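Local atomic coordinates of bile salt hydrolase/transferase (Clostridium perfringens, PDB entry 2BJF), a protein that hydrolyses glycine- and taurine-conjugated bile salts to free bile acids and can also join bile acids to amines as an acyltransferase. Residues T3-E8 with H254-V259. Sequence-based numbering, arbitrary orientation.
Sequences TGLALE and HILNNV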
loop_
_atom_site.group_PDB
_atom_site.type_symbol
_atom_site.label_atom_id
_atom_site.label_comp_id
_atom_site.label_asym_id
_atom_site.label_seq_id
_atom_site.Cartn_x
_atom_site.Cartn_y
_atom_site.Cartn_z
ATOM N N THR A 3 19.627 -8.968 2.839
ATOM C CA THR A 3 18.671 -9.623 3.722
ATOM C C THR A 3 19.320 -10.841 4.367
ATOM O O THR A 3 19.799 -11.736 3.672
ATOM C CB THR A 3 17.383 -10.044 2.976
ATOM O OG1 THR A 3 16.842 -8.920 2.271
ATOM C CG2 THR A 3 16.340 -10.571 3.955
ATOM N N GLY A 4 19.340 -10.851 5.698
ATOM C CA GLY A 4 19.839 -11.987 6.469
ATOM C C GLY A 4 18.691 -12.861 6.936
ATOM O O GLY A 4 17.598 -12.364 7.219
ATOM N N LEU A 5 18.943 -14.166 7.016
ATOM C CA LEU A 5 17.911 -15.138 7.375
ATOM C C LEU A 5 18.481 -16.301 8.179
ATOM O O LEU A 5 19.526 -16.856 7.831
ATOM C CB LEU A 5 17.211 -15.668 6.113
ATOM C CG LEU A 5 16.155 -16.776 6.239
ATOM C CD1 LEU A 5 14.945 -16.321 7.051
ATOM C CD2 LEU A 5 15.721 -17.270 4.865
ATOM N N ALA A 6 17.783 -16.656 9.256
ATOM C CA ALA A 6 18.076 -17.868 10.019
ATOM C C ALA A 6 16.851 -18.775 10.000
ATOM O O ALA A 6 15.732 -18.323 10.243
ATOM C CB ALA A 6 18.472 -17.524 11.447
ATOM N N LEU A 7 17.069 -20.056 9.710
ATOM C CA LEU A 7 15.970 -20.999 9.520
ATOM C C LEU A 7 16.368 -22.404 9.967
ATOM O O LEU A 7 17.425 -22.905 9.581
ATOM C CB LEU A 7 15.556 -21.005 8.042
ATOM C CG LEU A 7 14.194 -21.535 7.589
ATOM C CD1 LEU A 7 13.048 -20.671 8.109
ATOM C CD2 LEU A 7 14.163 -21.598 6.071
ATOM N N GLU A 8 15.522 -23.027 10.788
ATOM C CA GLU A 8 15.749 -24.403 11.236
ATOM C C GLU A 8 15.045 -25.398 10.317
ATOM O O GLU A 8 13.866 -25.232 9.993
ATOM C CB GLU A 8 15.288 -24.600 12.685
ATOM C CG GLU A 8 15.642 -25.974 13.264
ATOM C CD GLU A 8 15.064 -26.225 14.649
ATOM O OE1 GLU A 8 14.365 -25.345 15.193
ATOM O OE2 GLU A 8 15.318 -27.319 15.197
ATOM N N HIS A 254 13.981 -19.989 -1.571
ATOM C CA HIS A 254 12.651 -19.503 -1.948
ATOM C C HIS A 254 12.252 -18.252 -1.171
ATOM O O HIS A 254 11.709 -17.308 -1.747
ATOM C CB HIS A 254 11.594 -20.598 -1.790
ATOM C CG HIS A 254 11.607 -21.605 -2.897
ATOM N ND1 HIS A 254 11.181 -21.310 -4.174
ATOM C CD2 HIS A 254 11.992 -22.903 -2.918
ATOM C CE1 HIS A 254 11.309 -22.382 -4.937
ATOM N NE2 HIS A 254 11.797 -23.362 -4.198
ATOM N N ILE A 255 12.537 -18.244 0.130
ATOM C CA ILE A 255 12.250 -17.083 0.973
ATOM C C ILE A 255 13.045 -15.859 0.505
ATOM O O ILE A 255 12.473 -14.793 0.269
ATOM C CB ILE A 255 12.518 -17.374 2.477
ATOM C CG1 ILE A 255 11.533 -18.424 3.003
ATOM C CG2 ILE A 255 12.405 -16.095 3.302
ATOM C CD1 ILE A 255 11.880 -18.984 4.381
ATOM N N LEU A 256 14.357 -16.022 0.350
ATOM C CA LEU A 256 15.216 -14.904 -0.042
ATOM C C LEU A 256 14.999 -14.414 -1.476
ATOM O O LEU A 256 15.209 -13.235 -1.763
ATOM C CB LEU A 256 16.694 -15.219 0.218
ATOM C CG LEU A 256 17.143 -15.223 1.687
ATOM C CD1 LEU A 256 18.638 -15.448 1.776
ATOM C CD2 LEU A 256 16.769 -13.932 2.407
ATOM N N ASN A 257 14.572 -15.311 -2.368
ATOM C CA ASN A 257 14.238 -14.933 -3.749
ATOM C C ASN A 257 13.172 -13.834 -3.801
ATOM O O ASN A 257 13.193 -12.976 -4.684
ATOM C CB ASN A 257 13.754 -16.142 -4.561
ATOM C CG ASN A 257 14.885 -17.073 -5.006
ATOM O OD1 ASN A 257 14.623 -18.119 -5.603
ATOM N ND2 ASN A 257 16.132 -16.705 -4.721
ATOM N N ASN A 258 12.245 -13.867 -2.845
ATOM C CA ASN A 258 11.143 -12.912 -2.800
ATOM C C ASN A 258 11.599 -11.473 -2.560
ATOM O O ASN A 258 10.927 -10.526 -2.975
ATOM C CB ASN A 258 10.124 -13.326 -1.738
ATOM C CG ASN A 258 8.927 -12.399 -1.690
ATOM O OD1 ASN A 258 8.863 -11.499 -0.851
ATOM N ND2 ASN A 258 7.983 -12.598 -2.601
ATOM N N VAL A 259 12.740 -11.319 -1.891
ATOM C CA VAL A 259 13.285 -9.994 -1.588
ATOM C C VAL A 259 14.555 -9.678 -2.387
ATOM O O VAL A 259 15.249 -8.697 -2.110
ATOM C CB VAL A 259 13.521 -9.794 -0.062
ATOM C CG1 VAL A 259 12.189 -9.698 0.679
ATOM C CG2 VAL A 259 14.393 -10.909 0.521
HETATM O O HOH W 1 17.442 -8.878 -0.398
#
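Thr3, Leu5 and Leu7 pack against Ile255, Leu256 and Val259 in a buried, almost wholly apolar helix-on-sheet contact within the Ntn-hydrolase fold, where helix 249-257 and the residues just after it lie against one face of strand 3-8. Alternation along the strand turns these three side chains to the 254-259 side. Leu5 sits in the middle: its CD2 rests 3.8 Å from Ile255 CG2, the two side chains crossing at about a right angle, and the same methyl lies 4.0 Å from Leu256 CG. Farther along, Leu7 and Ile255 meet tip to tip, CD2 to CD1 at 3.9 Å. At the other end, with Thr3 OG1 beside the backbone N (chi1 -52°), Thr3 CG2 stands anti to that N and lies 3.7 Å from Leu256 CD2, the two side chains sliding past each other in opposite directions, while Val259 CG2 packs on Thr3 OG1 at 3.6 Å. No direct hydrogen bond joins the segments; instead one water accepts from Thr3 OG1 (2.7 Å) and donates to Val259 O (2.8 Å). Thr3 directly follows Cys2, the assigned N-terminal nucleophile. Strand 3-8 runs between strands 14-22 and 172-173, Phe252 adds to the cover over Leu5 and Leu7, and helix 225-243 packs on Ile255 through Val232 and Met239.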